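Local structure of VIN1 (6BFI) at residues 408-413 with 447-452; 453-458 with 470-475; 498-503 with 611-616; 657-662 with 694-699; 675-680 with 805-810. The protein binds actin filaments and may play a role in cell-cell adhesion, as a sponge member of the vinculin/alpha-catenin family. All coordinates share one frame; numbering follows the deposited sequence.

Interaction 1: residues 408-413 with 447-452; sequences KEFEAH and DISTAV
Phe410 and Val452 form a buried apolar contact between helix 399-427 and the junction of helices 432-449 and 452-460, inside one of the helical bundles of this vinculin homolog. The isopropyl group of Val452 covers one face of the Phe410 ring: CG1 makes a CH-pi contact, 4.0 Å from the ring centroid and displaced toward the rim where CE2 and CZ lie. CB of Val452 follows close behind, 3.7 Å from CE2 of Phe410. The ring reaches this place because CG of Phe410 stands anti to the backbone N (chi1 167°), which carries it across to the other segment. At the ring edge, near its plane, the carbonyl O of Ser449 lies 4.2 Å from CE2 of Phe410. The hydroxyl of Ser449 is engaged elsewhere, bonded to Leu445 O and to Thr414 OG1. With an alanine at Phe410, Val452 would probably lose the surface beneath its CG1 methyl and a gap would open between the two segments. Beyond the pair, Ile383 of helix 381-390 touches both Phe410 and Val452, while Trp479 of helix 466-493 meets the Phe410 ring with its plane inclined at about 55° and also packs on Val452.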
# COMPACT_ATOMS: atom_id res chain seq x y z
N LYS A 408 -26.96 -19.82 -3.01
CA LYS A 408 -25.82 -20.53 -2.45
C LYS A 408 -24.65 -20.54 -3.42
O LYS A 408 -23.49 -20.36 -3.02
CB LYS A 408 -26.21 -21.95 -2.06
CG LYS A 408 -25.26 -22.60 -1.07
CD LYS A 408 -25.12 -21.73 0.18
CE LYS A 408 -24.09 -22.30 1.14
NZ LYS A 408 -23.91 -21.42 2.33
N GLU A 409 -24.93 -20.73 -4.71
CA GLU A 409 -23.87 -20.67 -5.71
C GLU A 409 -23.22 -19.30 -5.74
O GLU A 409 -22.00 -19.19 -5.91
CB GLU A 409 -24.42 -21.04 -7.09
CG GLU A 409 -24.70 -22.52 -7.27
CD GLU A 409 -25.22 -22.86 -8.65
OE1 GLU A 409 -25.52 -21.92 -9.42
OE2 GLU A 409 -25.31 -24.06 -8.98
N PHE A 410 -24.01 -18.23 -5.57
CA PHE A 410 -23.42 -16.90 -5.53
C PHE A 410 -22.52 -16.74 -4.31
O PHE A 410 -21.40 -16.22 -4.41
CB PHE A 410 -24.49 -15.81 -5.52
CG PHE A 410 -23.96 -14.45 -5.16
CD1 PHE A 410 -23.36 -13.65 -6.11
CD2 PHE A 410 -24.03 -13.99 -3.85
CE1 PHE A 410 -22.85 -12.41 -5.78
CE2 PHE A 410 -23.53 -12.75 -3.52
CZ PHE A 410 -22.94 -11.96 -4.48
N GLU A 411 -23.00 -17.16 -3.13
CA GLU A 411 -22.20 -17.03 -1.92
C GLU A 411 -20.87 -17.75 -2.05
O GLU A 411 -19.81 -17.20 -1.73
CB GLU A 411 -22.99 -17.55 -0.72
CG GLU A 411 -24.17 -16.67 -0.32
CD GLU A 411 -23.76 -15.49 0.54
OE1 GLU A 411 -24.16 -15.46 1.73
OE2 GLU A 411 -23.05 -14.59 0.04
N ALA A 412 -20.90 -19.00 -2.55
CA ALA A 412 -19.65 -19.74 -2.75
C ALA A 412 -18.78 -19.07 -3.80
O ALA A 412 -17.54 -19.09 -3.69
CB ALA A 412 -19.96 -21.18 -3.13
N HIS A 413 -19.39 -18.47 -4.82
CA HIS A 413 -18.62 -17.80 -5.86
C HIS A 413 -17.84 -16.61 -5.30
O HIS A 413 -16.60 -16.56 -5.40
CB HIS A 413 -19.55 -17.34 -6.99
CG HIS A 413 -18.87 -16.59 -8.08
ND1 HIS A 413 -17.91 -17.15 -8.89
CD2 HIS A 413 -19.00 -15.30 -8.50
CE1 HIS A 413 -17.49 -16.26 -9.76
NE2 HIS A 413 -18.13 -15.12 -9.54
N ASP A 447 -18.03 -7.69 2.40
CA ASP A 447 -19.00 -6.85 3.09
C ASP A 447 -20.20 -6.52 2.20
O ASP A 447 -21.35 -6.68 2.62
CB ASP A 447 -18.33 -5.57 3.58
CG ASP A 447 -19.27 -4.67 4.36
OD1 ASP A 447 -19.60 -5.02 5.51
OD2 ASP A 447 -19.68 -3.63 3.81
N ILE A 448 -19.94 -6.07 0.97
CA ILE A 448 -21.05 -5.77 0.07
C ILE A 448 -21.76 -7.04 -0.37
O ILE A 448 -22.95 -7.02 -0.69
CB ILE A 448 -20.57 -4.94 -1.14
CG1 ILE A 448 -21.76 -4.46 -1.97
CG2 ILE A 448 -19.62 -5.75 -2.00
CD1 ILE A 448 -22.83 -3.75 -1.17
N SER A 449 -21.05 -8.17 -0.36
CA SER A 449 -21.70 -9.44 -0.69
C SER A 449 -22.74 -9.82 0.35
O SER A 449 -23.70 -10.53 0.02
CB SER A 449 -20.65 -10.55 -0.83
OG SER A 449 -19.75 -10.27 -1.90
N THR A 450 -22.58 -9.37 1.60
CA THR A 450 -23.59 -9.67 2.60
C THR A 450 -24.96 -9.08 2.26
O THR A 450 -25.97 -9.56 2.80
CB THR A 450 -23.17 -9.17 3.98
OG1 THR A 450 -23.21 -7.74 4.02
CG2 THR A 450 -21.76 -9.65 4.32
N ALA A 451 -25.03 -8.08 1.39
CA ALA A 451 -26.28 -7.39 1.09
C ALA A 451 -26.94 -7.86 -0.20
O ALA A 451 -28.04 -7.40 -0.52
CB ALA A 451 -26.04 -5.88 1.02
N VAL A 452 -26.30 -8.76 -0.95
CA VAL A 452 -26.82 -9.15 -2.25
C VAL A 452 -28.02 -10.09 -2.11
O VAL A 452 -29.07 -9.87 -2.72
CB VAL A 452 -25.71 -9.79 -3.10
CG1 VAL A 452 -26.28 -10.50 -4.31
CG2 VAL A 452 -24.72 -8.72 -3.54

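Interaction 2: residues 453-458 with 470-475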
# COMPACT_ATOMS: atom_id res chain seq x y z
N VAL A 453 -27.88 -11.14 -1.29
CA VAL A 453 -28.99 -12.08 -1.12
C VAL A 453 -30.21 -11.44 -0.48
O VAL A 453 -31.33 -11.71 -0.93
CB VAL A 453 -28.50 -13.34 -0.37
CG1 VAL A 453 -29.67 -14.25 -0.05
CG2 VAL A 453 -27.46 -14.08 -1.20
N PRO A 454 -30.09 -10.60 0.56
CA PRO A 454 -31.30 -9.98 1.12
C PRO A 454 -32.09 -9.16 0.11
O PRO A 454 -33.33 -9.25 0.08
CB PRO A 454 -30.76 -9.11 2.26
CG PRO A 454 -29.53 -9.82 2.69
CD PRO A 454 -28.92 -10.34 1.42
N ALA A 455 -31.42 -8.36 -0.72
CA ALA A 455 -32.13 -7.54 -1.69
C ALA A 455 -32.84 -8.40 -2.72
O ALA A 455 -34.03 -8.20 -3.02
CB ALA A 455 -31.15 -6.57 -2.37
N ALA A 456 -32.13 -9.38 -3.28
CA ALA A 456 -32.75 -10.30 -4.24
C ALA A 456 -33.90 -11.06 -3.60
O ALA A 456 -34.86 -11.42 -4.29
CB ALA A 456 -31.71 -11.26 -4.79
N ARG A 457 -33.83 -11.31 -2.29
CA ARG A 457 -34.94 -11.97 -1.61
C ARG A 457 -36.12 -11.03 -1.41
O ARG A 457 -37.27 -11.49 -1.39
CB ARG A 457 -34.47 -12.53 -0.27
CG ARG A 457 -35.34 -13.67 0.26
CD ARG A 457 -34.83 -14.21 1.58
NE ARG A 457 -33.50 -14.81 1.47
CZ ARG A 457 -33.28 -16.09 1.20
NH1 ARG A 457 -34.31 -16.92 1.01
NH2 ARG A 457 -32.04 -16.55 1.12
N VAL A 458 -35.87 -9.73 -1.26
CA VAL A 458 -36.97 -8.77 -1.24
C VAL A 458 -37.66 -8.73 -2.59
O VAL A 458 -38.89 -8.68 -2.68
CB VAL A 458 -36.48 -7.37 -0.82
CG1 VAL A 458 -37.62 -6.36 -0.91
CG2 VAL A 458 -35.91 -7.40 0.58
N ASP A 470 -35.14 -1.84 -8.65
CA ASP A 470 -34.07 -0.88 -8.89
C ASP A 470 -33.01 -0.96 -7.80
O ASP A 470 -31.81 -0.80 -8.08
CB ASP A 470 -34.64 0.54 -8.98
CG ASP A 470 -35.84 0.62 -9.92
OD1 ASP A 470 -36.05 -0.33 -10.70
OD2 ASP A 470 -36.56 1.64 -9.87
N TYR A 471 -33.42 -1.20 -6.56
CA TYR A 471 -32.44 -1.33 -5.49
C TYR A 471 -31.60 -2.59 -5.67
O TYR A 471 -30.37 -2.55 -5.47
CB TYR A 471 -33.13 -1.34 -4.12
CG TYR A 471 -32.16 -1.28 -2.97
CD1 TYR A 471 -31.46 -0.11 -2.69
CD2 TYR A 471 -31.92 -2.39 -2.17
CE1 TYR A 471 -30.56 -0.04 -1.65
CE2 TYR A 471 -31.03 -2.33 -1.12
CZ TYR A 471 -30.35 -1.16 -0.86
OH TYR A 471 -29.45 -1.10 0.18
N LEU A 472 -32.23 -3.70 -6.05
CA LEU A 472 -31.47 -4.92 -6.33
C LEU A 472 -30.47 -4.69 -7.45
O LEU A 472 -29.33 -5.16 -7.38
CB LEU A 472 -32.41 -6.07 -6.68
CG LEU A 472 -31.77 -7.35 -7.22
CD1 LEU A 472 -30.77 -7.93 -6.22
CD2 LEU A 472 -32.82 -8.39 -7.58
N ARG A 473 -30.88 -3.97 -8.50
CA ARG A 473 -29.95 -3.68 -9.59
C ARG A 473 -28.79 -2.81 -9.10
O ARG A 473 -27.64 -3.03 -9.49
CB ARG A 473 -30.68 -3.00 -10.74
CG ARG A 473 -29.78 -2.56 -11.88
CD ARG A 473 -30.59 -2.17 -13.10
NE ARG A 473 -31.78 -1.40 -12.73
CZ ARG A 473 -32.68 -0.94 -13.61
NH1 ARG A 473 -32.52 -1.18 -14.90
NH2 ARG A 473 -33.72 -0.25 -13.18
N THR A 474 -29.08 -1.83 -8.24
CA THR A 474 -28.03 -0.97 -7.72
C THR A 474 -27.01 -1.76 -6.90
O THR A 474 -25.80 -1.61 -7.08
CB THR A 474 -28.64 0.15 -6.87
OG1 THR A 474 -29.52 0.94 -7.68
CG2 THR A 474 -27.55 1.03 -6.31
N VAL A 475 -27.50 -2.62 -6.00
CA VAL A 475 -26.60 -3.46 -5.21
C VAL A 475 -25.80 -4.37 -6.13
O VAL A 475 -24.60 -4.61 -5.90
CB VAL A 475 -27.40 -4.26 -4.16
CG1 VAL A 475 -26.48 -5.19 -3.39
CG2 VAL A 475 -28.11 -3.31 -3.21
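The methyl of Ala455 approaches the Tyr471 ring obliquely, with CB 4.3 Å from CD2 of Tyr471, while CG2 of Val475, one turn further along the tyrosine's own helix, lies over one face, 3.7 Å above the plane and offset toward the rim. The other flat group, the Arg473 guanidinium on the outer side of that helix, has CG of Asp470 at its edge, in plane, and a weak salt bridge from NH2 to Asp470 OD1. From its helix, Leu472 makes the closest approaches: chi1 171° carries CG toward the partner helix, and chi2 59° turns both methyls onto Ala456. CD1 of Leu472 comes within 3.5 Å of Ala456 N and 3.7 Å of Ala456 CB, and CD2 rests on Ala456 CA. CD1 also meets Ala455 CB. These small residues belong to an antiparallel helical hairpin, in which helix 452-460 turns back into helix 466-493; the short axes approach to 8.9 Å at an angle of 157°. An alanine in place of Leu472 would probably remove both methyls from Ala456 and open a gap between the helices. Helix 381-390 touches Ala456 and Leu472, whereas Tyr471 packs against helices 185-215 and 224-249.

Interaction 3: residues 498-503 with 611-616; sequences EFMKVS and SVIEDN
Met500 reaches from helix 496-519 to Ile613 near the end of helix 589-615. Its CB points toward the partner segment, and CG, placed anti to the carbonyl carbon (chi1 -62°), lies 3.7 Å from Ile613 CD1. The chain then bends at chi2 (-50°), so that SD stands back from the isoleucine, 4.5 Å from Ile613 CD1. Beyond the sulfur, the terminal methyl CE folds in to the same atom, at 3.6 Å from Ile613 CD1. The delta methyl of the isoleucine is thus held against both CG and CE of the methionine, and the two side chains cross at about a right angle. Val541 and Val544 of helix 524-550 also touch Met500, which places this apolar pair in the bundle interior.

Nearer the surface, Lys501 and Glu614 extend beyond their CG atoms and likewise cross nearly at right angles. The methylene CE of Lys501 passes 3.7 Å from Glu614 OE2, but NZ of Lys501 remains 4.4 Å from the same oxygen, beyond salt-bridge range. Their attraction is therefore probably modest, and the other carboxylate oxygen, OE1, has a long, weak ion pair with Arg610. An apolar pair inside with a looser, oppositely charged pair at its border is what amphipathic helices produce in a helical bundle such as those from which vinculin-family proteins are built; here it joins the helices 496-519 and 589-615.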
# COMPACT_ATOMS: atom_id res chain seq x y z
N GLU A 498 2.29 -16.36 -17.37
CA GLU A 498 1.74 -17.62 -16.88
C GLU A 498 0.24 -17.69 -17.10
O GLU A 498 -0.30 -18.75 -17.44
CB GLU A 498 2.08 -17.80 -15.40
CG GLU A 498 3.55 -18.08 -15.12
CD GLU A 498 4.03 -19.40 -15.72
OE1 GLU A 498 3.18 -20.24 -16.10
OE2 GLU A 498 5.25 -19.59 -15.82
N PHE A 499 -0.46 -16.56 -16.91
CA PHE A 499 -1.89 -16.53 -17.20
C PHE A 499 -2.16 -16.84 -18.67
O PHE A 499 -3.11 -17.57 -18.99
CB PHE A 499 -2.49 -15.17 -16.82
CG PHE A 499 -4.00 -15.12 -16.92
CD1 PHE A 499 -4.62 -14.82 -18.12
CD2 PHE A 499 -4.79 -15.35 -15.80
CE1 PHE A 499 -6.00 -14.77 -18.22
CE2 PHE A 499 -6.17 -15.30 -15.89
CZ PHE A 499 -6.78 -15.01 -17.10
N MET A 500 -1.33 -16.30 -19.56
CA MET A 500 -1.53 -16.55 -20.99
C MET A 500 -1.21 -17.99 -21.36
O MET A 500 -1.87 -18.55 -22.24
CB MET A 500 -0.68 -15.59 -21.81
CG MET A 500 -1.03 -14.12 -21.62
SD MET A 500 -2.80 -13.80 -21.79
CE MET A 500 -2.87 -12.05 -21.43
N LYS A 501 -0.23 -18.61 -20.70
CA LYS A 501 0.07 -20.01 -20.97
C LYS A 501 -1.06 -20.91 -20.47
O LYS A 501 -1.59 -21.74 -21.22
CB LYS A 501 1.39 -20.41 -20.32
CG LYS A 501 2.63 -19.92 -21.05
CD LYS A 501 3.91 -20.35 -20.32
CE LYS A 501 5.15 -19.99 -21.12
NZ LYS A 501 6.40 -20.29 -20.37
N VAL A 502 -1.44 -20.76 -19.20
CA VAL A 502 -2.51 -21.58 -18.63
C VAL A 502 -3.80 -21.41 -19.42
O VAL A 502 -4.47 -22.39 -19.77
CB VAL A 502 -2.69 -21.25 -17.14
CG1 VAL A 502 -3.86 -22.03 -16.56
CG2 VAL A 502 -1.42 -21.56 -16.37
N SER A 503 -4.15 -20.16 -19.73
CA SER A 503 -5.35 -19.90 -20.53
C SER A 503 -5.23 -20.47 -21.94
O SER A 503 -6.23 -20.92 -22.50
CB SER A 503 -5.62 -18.39 -20.59
OG SER A 503 -5.86 -17.86 -19.30
N SER A 611 2.17 -14.73 -27.54
CA SER A 611 3.44 -14.53 -28.21
C SER A 611 3.98 -13.12 -27.98
O SER A 611 5.19 -12.93 -27.82
CB SER A 611 3.31 -14.81 -29.70
OG SER A 611 4.47 -14.37 -30.39
N VAL A 612 3.09 -12.12 -27.97
CA VAL A 612 3.54 -10.75 -27.72
C VAL A 612 4.08 -10.63 -26.29
O VAL A 612 5.19 -10.13 -26.06
CB VAL A 612 2.40 -9.75 -27.97
CG1 VAL A 612 2.82 -8.35 -27.57
CG2 VAL A 612 1.99 -9.78 -29.44
N ILE A 613 3.30 -11.12 -25.32
CA ILE A 613 3.76 -11.06 -23.93
C ILE A 613 5.04 -11.87 -23.76
O ILE A 613 5.96 -11.47 -23.03
CB ILE A 613 2.65 -11.52 -22.98
CG1 ILE A 613 1.52 -10.49 -22.96
CG2 ILE A 613 3.19 -11.77 -21.58
CD1 ILE A 613 0.46 -10.75 -21.92
N GLU A 614 5.12 -13.02 -24.44
CA GLU A 614 6.29 -13.88 -24.32
C GLU A 614 7.54 -13.20 -24.87
O GLU A 614 8.62 -13.27 -24.27
CB GLU A 614 6.03 -15.20 -25.04
CG GLU A 614 6.77 -16.40 -24.47
CD GLU A 614 6.37 -17.70 -25.14
OE1 GLU A 614 6.20 -17.70 -26.38
OE2 GLU A 614 6.23 -18.72 -24.44
N ASP A 615 7.41 -12.52 -26.02
CA ASP A 615 8.54 -11.83 -26.62
C ASP A 615 8.91 -10.55 -25.88
O ASP A 615 10.03 -10.06 -26.05
CB ASP A 615 8.24 -11.50 -28.08
CG ASP A 615 8.12 -12.75 -28.94
OD1 ASP A 615 8.62 -13.81 -28.51
OD2 ASP A 615 7.55 -12.67 -30.05
N ASN A 616 8.01 -10.01 -25.06
CA ASN A 616 8.38 -8.88 -24.20
C ASN A 616 8.90 -9.32 -22.84
O ASN A 616 9.22 -8.46 -22.01
CB ASN A 616 7.18 -7.94 -24.02
CG ASN A 616 7.58 -6.57 -23.51
OD1 ASN A 616 7.42 -6.25 -22.33
ND2 ASN A 616 8.12 -5.74 -24.40

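Interaction 4: residues 657-662 with 694-699; sequences MLRAPL and LVKQMA
Leu658 and Ala699 make the apolar part of this contact: CD1 of Leu658 lies 4.0 Å from Ala699 CB and 3.8 Å from Ala699 O, sent there by a CG anti to the carbonyl carbon (chi1 -72°). Beside it, two cationic ends draw together. The extended chain of Arg659 brings NH2 to 4.2 Å from Lys696 NZ, which approaches the guanidinium at its edge, near the plane, and the two chains cross at about a right angle. What gathers them is Asp682, whose OD1 forms salt bridges with both Arg659 NH2 and Lys696 NZ; the carboxylate probably offsets part of the positive charge, with Lys835 nearby as a further cation. Glu655 OE1 takes the NE of Arg659, a second anchor. Further out, Phe678 of helix 669-682 touches Arg659 and Ala699 alike. Asp682, the last residue of helix 669-682, thus ties the end of helix 649-659 to the body of helix 690-710, three helices packed in the all-helical fold of the vinculin family.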
# COMPACT_ATOMS: atom_id res chain seq x y z
N MET A 657 32.60 1.87 13.03
CA MET A 657 31.48 1.54 13.90
C MET A 657 30.53 0.55 13.23
O MET A 657 30.10 -0.43 13.85
CB MET A 657 30.72 2.81 14.30
CG MET A 657 31.46 3.70 15.28
SD MET A 657 30.35 4.91 16.03
CE MET A 657 29.55 5.60 14.59
N LEU A 658 30.19 0.79 11.96
CA LEU A 658 29.21 -0.04 11.28
C LEU A 658 29.77 -1.39 10.86
O LEU A 658 28.99 -2.30 10.54
CB LEU A 658 28.65 0.70 10.06
CG LEU A 658 27.70 1.85 10.39
CD1 LEU A 658 27.15 2.48 9.12
CD2 LEU A 658 26.57 1.36 11.28
N ARG A 659 31.09 -1.55 10.83
CA ARG A 659 31.69 -2.85 10.57
C ARG A 659 32.15 -3.56 11.83
O ARG A 659 32.49 -4.75 11.77
CB ARG A 659 32.86 -2.71 9.59
CG ARG A 659 32.42 -2.17 8.24
CD ARG A 659 33.50 -2.28 7.18
NE ARG A 659 33.01 -1.84 5.88
CZ ARG A 659 32.33 -2.61 5.04
NH1 ARG A 659 32.07 -3.87 5.35
NH2 ARG A 659 31.92 -2.12 3.87
N ALA A 660 32.17 -2.87 12.97
CA ALA A 660 32.40 -3.49 14.26
C ALA A 660 31.13 -4.20 14.70
O ALA A 660 30.05 -3.98 14.14
CB ALA A 660 32.83 -2.44 15.28
N PRO A 661 31.21 -5.08 15.70
CA PRO A 661 30.00 -5.73 16.22
C PRO A 661 28.97 -4.71 16.68
O PRO A 661 29.29 -3.58 17.05
CB PRO A 661 30.52 -6.57 17.39
CG PRO A 661 31.92 -6.89 16.99
CD PRO A 661 32.44 -5.68 16.27
N LEU A 662 27.71 -5.13 16.63
CA LEU A 662 26.60 -4.24 16.94
C LEU A 662 26.64 -3.82 18.40
O LEU A 662 27.00 -4.62 19.27
CB LEU A 662 25.27 -4.91 16.63
CG LEU A 662 24.83 -4.95 15.16
CD1 LEU A 662 23.66 -5.89 14.98
CD2 LEU A 662 24.47 -3.55 14.70
N LEU A 694 25.31 7.00 -1.98
CA LEU A 694 24.52 7.91 -1.16
C LEU A 694 23.94 7.20 0.05
O LEU A 694 23.90 7.75 1.16
CB LEU A 694 23.40 8.54 -1.99
CG LEU A 694 23.77 9.29 -3.27
CD1 LEU A 694 22.56 10.01 -3.83
CD2 LEU A 694 24.92 10.25 -3.04
N VAL A 695 23.49 5.96 -0.14
CA VAL A 695 22.84 5.24 0.96
C VAL A 695 23.86 4.84 2.02
O VAL A 695 23.60 4.95 3.22
CB VAL A 695 22.08 4.02 0.42
CG1 VAL A 695 21.60 3.17 1.56
CG2 VAL A 695 20.90 4.48 -0.43
N LYS A 696 25.04 4.37 1.60
CA LYS A 696 26.08 4.03 2.56
C LYS A 696 26.51 5.27 3.35
O LYS A 696 26.63 5.23 4.58
CB LYS A 696 27.28 3.41 1.85
CG LYS A 696 27.29 1.89 1.85
CD LYS A 696 28.52 1.36 1.14
CE LYS A 696 28.63 -0.15 1.27
NZ LYS A 696 29.82 -0.69 0.55
N GLN A 697 26.74 6.38 2.65
CA GLN A 697 27.08 7.63 3.33
C GLN A 697 26.00 8.03 4.33
O GLN A 697 26.30 8.45 5.45
CB GLN A 697 27.31 8.74 2.30
CG GLN A 697 27.80 10.05 2.88
CD GLN A 697 29.31 10.09 3.06
OE1 GLN A 697 29.96 9.06 3.24
NE2 GLN A 697 29.88 11.29 3.00
N MET A 698 24.73 7.88 3.94
CA MET A 698 23.64 8.22 4.84
C MET A 698 23.63 7.32 6.07
O MET A 698 23.33 7.77 7.18
CB MET A 698 22.30 8.12 4.10
CG MET A 698 21.12 8.68 4.87
SD MET A 698 19.60 8.68 3.89
CE MET A 698 20.19 9.41 2.36
N ALA A 699 23.97 6.04 5.89
CA ALA A 699 24.06 5.13 7.04
C ALA A 699 25.17 5.56 7.98
O ALA A 699 24.98 5.60 9.21
CB ALA A 699 24.28 3.70 6.55

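Interaction 5: residues 675-680 with 805-810; sequences ASVFRE and RTVKDV
Glu680 and Lys808 cross at about a right angle, touching CG to CG and carboxylate oxygen to methylene. CG of Glu680 lies 3.9 Å from CG of Lys808, and further out OE1 of Glu680 is 3.9 Å from the methylene CE of Lys808. The lysine is extended beyond CG, whereas the glutamate bends at chi2 (68°), which brings OE1 to the side of the lysine's CE. The charges themselves stay apart: OE1 of Glu680 and NZ of Lys808 are separated by 4.7 Å, and the carboxylate's salt bridge is made instead with NH2 of Arg812, one turn further along the lysine's helix. The positive charge of Lys808 may still add a weak electrostatic pull.

Helices 669-682 and 786-817 run nearly parallel here, their short axes 9.3 Å apart at closest approach and inclined by 12°. Two helices far apart in sequence thus pack side by side in one helical bundle, as expected of a vinculin-family protein. Val677 lies at the middle of the interface, where its two branches do different work: CG1 meets CG1 of Val807 at 4.2 Å, methyl against methyl, while CG2 lies 4.2 Å from CB of Lys808. Val695 of helix 690-710 packs on both Val677 and Val807, bringing a third helix against the valine pair, and Met698 of that helix also touches Val807.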
# COMPACT_ATOMS: atom_id res chain seq x y z
N ALA A 675 22.67 0.38 10.78
CA ALA A 675 23.39 -0.84 10.43
C ALA A 675 22.60 -1.74 9.51
O ALA A 675 23.18 -2.39 8.64
CB ALA A 675 23.77 -1.60 11.70
N SER A 676 21.27 -1.78 9.66
CA SER A 676 20.45 -2.52 8.71
C SER A 676 20.51 -1.89 7.33
O SER A 676 20.57 -2.59 6.32
CB SER A 676 19.01 -2.60 9.20
OG SER A 676 18.39 -1.32 9.17
N VAL A 677 20.51 -0.55 7.26
CA VAL A 677 20.62 0.11 5.96
C VAL A 677 22.00 -0.13 5.35
O VAL A 677 22.12 -0.55 4.19
CB VAL A 677 20.32 1.61 6.10
CG1 VAL A 677 20.78 2.35 4.86
CG2 VAL A 677 18.85 1.83 6.33
N PHE A 678 23.06 0.12 6.13
CA PHE A 678 24.42 -0.09 5.65
C PHE A 678 24.62 -1.52 5.18
O PHE A 678 25.30 -1.77 4.18
CB PHE A 678 25.42 0.26 6.74
CG PHE A 678 26.86 0.07 6.34
CD1 PHE A 678 27.55 1.07 5.69
CD2 PHE A 678 27.52 -1.12 6.62
CE1 PHE A 678 28.87 0.90 5.32
CE2 PHE A 678 28.83 -1.30 6.25
CZ PHE A 678 29.51 -0.29 5.60
N ARG A 679 24.03 -2.49 5.89
CA ARG A 679 24.17 -3.88 5.49
C ARG A 679 23.36 -4.20 4.25
O ARG A 679 23.77 -5.03 3.44
CB ARG A 679 23.76 -4.79 6.65
CG ARG A 679 24.29 -6.20 6.54
CD ARG A 679 24.33 -6.87 7.90
NE ARG A 679 25.17 -6.14 8.85
CZ ARG A 679 24.69 -5.37 9.83
NH1 ARG A 679 23.38 -5.24 10.00
NH2 ARG A 679 25.53 -4.74 10.65
N GLU A 680 22.20 -3.55 4.08
CA GLU A 680 21.43 -3.74 2.86
C GLU A 680 22.19 -3.23 1.65
O GLU A 680 22.23 -3.89 0.60
CB GLU A 680 20.07 -3.04 2.97
CG GLU A 680 19.19 -3.16 1.74
CD GLU A 680 18.70 -4.58 1.51
OE1 GLU A 680 18.59 -5.34 2.50
OE2 GLU A 680 18.41 -4.94 0.35
N ARG A 805 14.19 2.64 7.52
CA ARG A 805 13.31 1.68 6.85
C ARG A 805 12.96 2.16 5.45
O ARG A 805 13.03 1.40 4.47
CB ARG A 805 12.04 1.46 7.67
CG ARG A 805 12.24 0.64 8.93
CD ARG A 805 10.90 0.21 9.51
NE ARG A 805 10.06 1.36 9.83
CZ ARG A 805 10.00 1.93 11.03
NH1 ARG A 805 10.74 1.47 12.02
NH2 ARG A 805 9.20 2.97 11.23
N THR A 806 12.59 3.44 5.33
CA THR A 806 12.23 3.99 4.03
C THR A 806 13.39 3.91 3.04
O THR A 806 13.21 3.52 1.89
CB THR A 806 11.74 5.43 4.19
OG1 THR A 806 10.61 5.45 5.06
CG2 THR A 806 11.35 6.01 2.84
N VAL A 807 14.60 4.28 3.49
CA VAL A 807 15.76 4.26 2.59
C VAL A 807 16.06 2.84 2.13
O VAL A 807 16.38 2.60 0.96
CB VAL A 807 16.98 4.90 3.28
CG1 VAL A 807 18.23 4.71 2.43
CG2 VAL A 807 16.72 6.38 3.53
N LYS A 808 15.97 1.87 3.04
CA LYS A 808 16.22 0.47 2.68
C LYS A 808 15.22 -0.01 1.63
O LYS A 808 15.60 -0.55 0.58
CB LYS A 808 16.16 -0.38 3.95
CG LYS A 808 16.06 -1.87 3.74
CD LYS A 808 16.06 -2.58 5.09
CE LYS A 808 15.81 -4.06 4.95
NZ LYS A 808 15.88 -4.75 6.26
N ASP A 809 13.92 0.20 1.90
CA ASP A 809 12.91 -0.16 0.91
C ASP A 809 13.11 0.60 -0.40
O ASP A 809 12.71 0.11 -1.46
CB ASP A 809 11.51 0.10 1.47
CG ASP A 809 11.16 -0.86 2.60
OD1 ASP A 809 11.55 -2.04 2.52
OD2 ASP A 809 10.49 -0.42 3.56
N VAL A 810 13.74 1.78 -0.35
CA VAL A 810 14.05 2.50 -1.57
C VAL A 810 15.20 1.83 -2.32
O VAL A 810 15.23 1.84 -3.56
CB VAL A 810 14.36 3.98 -1.26
CG1 VAL A 810 15.10 4.65 -2.41
CG2 VAL A 810 13.08 4.74 -0.97

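The five contacts fall into two touching pairs and one that stands apart. Interactions 1 and 2 have centres 12 Å apart and meet directly, CG2 of Val452 lying 3.9 Å from CG1 of Val475. Interactions 4 and 5, with centres 10 Å apart, are joined more closely still: CG1 of Val695 is 3.5 Å from CG1 of Val677, and their segments alternate along the chain, helix 669-682 of interaction 5 coming between helices 649-659 and 690-710 of interaction 4. The two pairs lie on opposite sides of the chain's centre, interactions 1 and 4 being 53 Å apart between centres. Interaction 3 touches none of the others; its nearest atoms are about 13 Å from interaction 1.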